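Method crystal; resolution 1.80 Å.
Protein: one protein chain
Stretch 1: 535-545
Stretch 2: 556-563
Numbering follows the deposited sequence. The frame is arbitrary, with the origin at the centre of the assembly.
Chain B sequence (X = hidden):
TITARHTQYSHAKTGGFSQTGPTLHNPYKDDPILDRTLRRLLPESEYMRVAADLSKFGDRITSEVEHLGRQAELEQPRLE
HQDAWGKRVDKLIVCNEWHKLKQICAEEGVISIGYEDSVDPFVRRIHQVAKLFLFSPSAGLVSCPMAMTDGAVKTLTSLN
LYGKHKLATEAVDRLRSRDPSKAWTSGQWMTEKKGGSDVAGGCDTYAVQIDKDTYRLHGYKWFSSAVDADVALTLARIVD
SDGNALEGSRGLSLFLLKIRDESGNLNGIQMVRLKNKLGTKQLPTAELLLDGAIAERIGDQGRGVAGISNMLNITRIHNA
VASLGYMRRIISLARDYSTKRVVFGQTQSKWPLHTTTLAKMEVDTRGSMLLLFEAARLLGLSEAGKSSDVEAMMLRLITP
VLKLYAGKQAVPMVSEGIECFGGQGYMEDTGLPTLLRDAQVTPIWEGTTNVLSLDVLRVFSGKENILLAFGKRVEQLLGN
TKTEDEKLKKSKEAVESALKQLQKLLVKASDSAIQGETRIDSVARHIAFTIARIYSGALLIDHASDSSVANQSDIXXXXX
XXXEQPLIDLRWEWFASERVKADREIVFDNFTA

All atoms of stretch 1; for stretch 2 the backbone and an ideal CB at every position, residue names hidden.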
# COMPACT_ATOMS: atom_id res chain seq x y z
N TYR B 535 39.04 -26.61 12.72
CA TYR B 535 39.51 -25.39 13.37
C TYR B 535 38.59 -25.08 14.55
O TYR B 535 39.07 -24.79 15.67
CB TYR B 535 39.54 -24.25 12.33
CG TYR B 535 40.57 -23.17 12.56
CD1 TYR B 535 41.03 -22.85 13.83
CD2 TYR B 535 41.03 -22.40 11.47
CE1 TYR B 535 42.01 -21.83 14.01
CE2 TYR B 535 41.97 -21.39 11.63
CZ TYR B 535 42.42 -21.07 12.88
OH TYR B 535 43.30 -20.04 12.99
N SER B 536 37.28 -25.20 14.33
CA SER B 536 36.28 -24.84 15.35
C SER B 536 36.39 -25.82 16.54
O SER B 536 36.34 -25.43 17.73
CB SER B 536 34.85 -24.81 14.79
OG SER B 536 34.68 -23.77 13.84
N GLY B 537 36.57 -27.10 16.23
CA GLY B 537 36.70 -28.08 17.28
C GLY B 537 37.88 -27.84 18.19
O GLY B 537 37.82 -27.99 19.44
N ALA B 538 39.01 -27.59 17.56
CA ALA B 538 40.26 -27.34 18.31
C ALA B 538 40.13 -26.10 19.23
O ALA B 538 40.64 -26.08 20.36
CB ALA B 538 41.38 -27.11 17.33
N LEU B 539 39.43 -25.09 18.72
CA LEU B 539 39.13 -23.87 19.48
C LEU B 539 38.24 -24.18 20.65
O LEU B 539 38.52 -23.75 21.76
CB LEU B 539 38.51 -22.81 18.59
CG LEU B 539 39.50 -22.09 17.68
CD1 LEU B 539 38.74 -21.47 16.57
CD2 LEU B 539 40.30 -21.04 18.45
N LEU B 540 37.22 -25.01 20.44
CA LEU B 540 36.33 -25.41 21.52
C LEU B 540 37.07 -26.17 22.61
O LEU B 540 36.77 -26.03 23.78
CB LEU B 540 35.16 -26.27 20.96
CG LEU B 540 34.05 -25.48 20.27
CD1 LEU B 540 33.10 -26.42 19.57
CD2 LEU B 540 33.28 -24.63 21.27
N ILE B 541 38.06 -26.95 22.21
CA ILE B 541 38.79 -27.79 23.12
C ILE B 541 39.68 -26.90 23.98
O ILE B 541 39.76 -27.12 25.18
CB ILE B 541 39.66 -28.85 22.41
CG1 ILE B 541 38.78 -29.99 21.90
CG2 ILE B 541 40.67 -29.49 23.35
CD1 ILE B 541 39.42 -30.77 20.77
N ASP B 542 40.35 -25.97 23.32
CA ASP B 542 41.23 -25.02 23.97
C ASP B 542 40.42 -24.19 24.96
O ASP B 542 40.79 -24.02 26.12
CB ASP B 542 41.88 -24.15 22.92
CG ASP B 542 43.02 -23.30 23.45
OD1 ASP B 542 43.96 -23.82 24.07
OD2 ASP B 542 42.96 -22.09 23.21
N HIS B 543 39.27 -23.74 24.54
CA HIS B 543 38.36 -23.03 25.42
C HIS B 543 37.91 -23.83 26.64
O HIS B 543 37.95 -23.30 27.76
CB HIS B 543 37.15 -22.61 24.62
CG HIS B 543 36.16 -21.79 25.39
ND1 HIS B 543 35.03 -22.33 25.96
CD2 HIS B 543 36.09 -20.46 25.59
CE1 HIS B 543 34.32 -21.36 26.51
NE2 HIS B 543 34.96 -20.23 26.32
N ALA B 544 37.50 -25.09 26.45
CA ALA B 544 37.02 -25.93 27.56
C ALA B 544 38.14 -26.35 28.50
O ALA B 544 37.88 -26.71 29.69
CB ALA B 544 36.33 -27.18 27.01
N SER B 545 39.36 -26.39 27.95
CA SER B 545 40.54 -26.83 28.71
C SER B 545 41.00 -25.75 29.70
O SER B 545 41.73 -26.04 30.64
CB SER B 545 41.71 -27.20 27.77
OG SER B 545 41.43 -28.37 26.99
N UNK B 556 31.36 -30.38 27.57
CA UNK B 556 30.36 -31.17 26.89
C UNK B 556 30.14 -30.70 25.44
O UNK B 556 29.94 -31.50 24.53
CB UNK B 556 29.04 -31.11 27.67
N UNK B 557 30.20 -29.39 25.24
CA UNK B 557 30.07 -28.80 23.90
C UNK B 557 31.26 -29.21 23.01
O UNK B 557 31.08 -29.57 21.85
CB UNK B 557 29.98 -27.28 24.00
N UNK B 558 32.49 -29.18 23.56
CA UNK B 558 33.65 -29.56 22.77
C UNK B 558 33.56 -31.02 22.38
O UNK B 558 33.91 -31.37 21.23
CB UNK B 558 34.94 -29.29 23.54
N UNK B 559 33.14 -31.87 23.33
CA UNK B 559 32.98 -33.26 23.05
C UNK B 559 31.94 -33.53 21.95
O UNK B 559 32.21 -34.27 20.99
CB UNK B 559 32.59 -33.99 24.34
N UNK B 560 30.77 -32.92 22.09
CA UNK B 560 29.69 -33.11 21.08
C UNK B 560 30.06 -32.57 19.71
O UNK B 560 29.81 -33.21 18.68
CB UNK B 560 28.40 -32.43 21.55
N UNK B 561 30.73 -31.44 19.68
CA UNK B 561 31.12 -30.85 18.40
C UNK B 561 32.13 -31.78 17.73
O UNK B 561 32.06 -32.00 16.53
CB UNK B 561 31.70 -29.45 18.59
N UNK B 562 33.06 -32.31 18.50
CA UNK B 562 34.16 -33.03 17.90
C UNK B 562 33.85 -34.51 17.64
O UNK B 562 34.39 -35.11 16.71
CB UNK B 562 35.39 -32.91 18.80
N UNK B 563 33.08 -35.13 18.51
CA UNK B 563 32.94 -36.56 18.45
C UNK B 563 31.60 -37.00 17.92
O UNK B 563 31.45 -38.15 17.68
CB UNK B 563 33.17 -37.16 19.84

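The two helices run nearly antiparallel, at 160° with a closest axial approach of 8.6 Å, so the stretch 1 residues met by stretch 2 broadly descend in number from Ala-544 to Ser-536 as its own numbering rises. Positions 556 to 561 have regular helical backbone angles; phi drifts to -86° at 562 and -107° at 563.

At position 556 CA-to-CB points away from stretch 1, and nothing there lies within 5.5 Å of the ideal CB. Many side chains would suit, polar ones included. It is Glu-556, whose OE1 takes part in a salt bridge with the residue at 560.

Position 557 points sideways, its ideal CB 5.0 Å from Leu-540 CD2. A modest aliphatic group could cover that methyl; Val, Ile or Leu would be reasonable. It is Val-557, chi1 t, whose CG1 lies 4.0 Å from Leu-540 CD2.

Position 558 points toward stretch 1, and here the backbones are close. The ideal CB is already 3.7 Å from Leu-540 O and 4.3 Å from Ala-544 CB, which favours a small residue such as Ala, Gly or Ser. Ala-558 fills the place, its CB packing 3.9 Å from Leu-540 CB and 4.2 Å from Ile-541 CG1; its CA is 5.1 Å from Leu-540 CA.

At position 559 CA-to-CB points away and position 560 is out of reach; no stretch 1 atom lies within 5.5 Å of either ideal CB, so polar, charged or aromatic side chains would all serve. They are Tyr-559 and Arg-560. Arg-560 turns back along its own helix, and its NE forms a salt bridge with Glu-556 OE1 at 2.9 Å, one turn earlier.

Position 561 points toward stretch 1, with its ideal CB a tight 3.5 Å from Leu-540 CD1. Beyond lie the glycine backbone at 537 and the hydroxyl of Ser-536. Leu could pack on Leu-540, while Met, Phe or Tyr could extend further, and a polar tip could exploit the serine. Tyr-561, chi1 t, places CG 3.4 Å from Leu-540 CD1 and CE1 3.7 Å from Gly-537 N. Its OH approaches Ser-536 CB at 3.3 Å, while one water bridges the hydroxyls, donating to Ser-536 OG at 2.8 Å and lying 2.6 Å from Tyr-561 OH.

Position 562 also points toward stretch 1, near Gly-537, where the absent side chain leaves room for a small or medium group: Ala, Ser, Cys or perhaps Val. Cys-562, chi1 m, sets SG 3.6 Å from Gly-537 CA and 3.9 Å from Ile-541 CD1. An ideal CB on Gly-537 would clash with Cys-562 SG at 2.9 Å.

Position 563 is out of reach, and nearly any side chain, small or large, would be compatible with stretch 1; it is Cys-563, which makes no contact there.

Stretch 2, residues 556-563: EVAYRYCC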
# COMPACT_ATOMS: atom_id res chain seq x y z
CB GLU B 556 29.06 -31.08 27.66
CG GLU B 556 28.02 -32.04 27.11
CD GLU B 556 28.43 -33.52 27.18
OE1 GLU B 556 27.83 -34.35 26.40
OE2 GLU B 556 29.30 -33.86 28.05
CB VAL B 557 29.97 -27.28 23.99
CG1 VAL B 557 30.15 -26.67 22.63
CG2 VAL B 557 28.63 -26.85 24.54
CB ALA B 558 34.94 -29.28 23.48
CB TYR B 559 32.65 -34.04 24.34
CG TYR B 559 32.25 -35.43 24.03
CD1 TYR B 559 33.20 -36.39 23.80
CD2 TYR B 559 30.91 -35.78 23.84
CE1 TYR B 559 32.88 -37.66 23.47
CE2 TYR B 559 30.58 -37.08 23.50
CZ TYR B 559 31.59 -38.02 23.33
OH TYR B 559 31.35 -39.35 22.98
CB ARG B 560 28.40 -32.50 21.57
CG ARG B 560 27.90 -33.16 22.83
CD ARG B 560 26.55 -32.62 23.19
NE ARG B 560 26.04 -33.11 24.46
CZ ARG B 560 24.80 -32.91 24.89
NH1 ARG B 560 23.94 -32.32 24.12
NH2 ARG B 560 24.40 -33.35 26.07
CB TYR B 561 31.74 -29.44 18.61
CG TYR B 561 31.94 -28.70 17.32
CD1 TYR B 561 33.04 -28.95 16.51
CD2 TYR B 561 31.02 -27.73 16.90
CE1 TYR B 561 33.19 -28.28 15.30
CE2 TYR B 561 31.16 -27.08 15.69
CZ TYR B 561 32.27 -27.35 14.91
OH TYR B 561 32.40 -26.73 13.72
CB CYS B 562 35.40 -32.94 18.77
SG CYS B 562 36.14 -31.31 18.77
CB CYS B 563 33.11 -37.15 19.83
SG CYS B 563 34.81 -36.85 20.43
O HOH W 1 31.94 -24.14 13.63
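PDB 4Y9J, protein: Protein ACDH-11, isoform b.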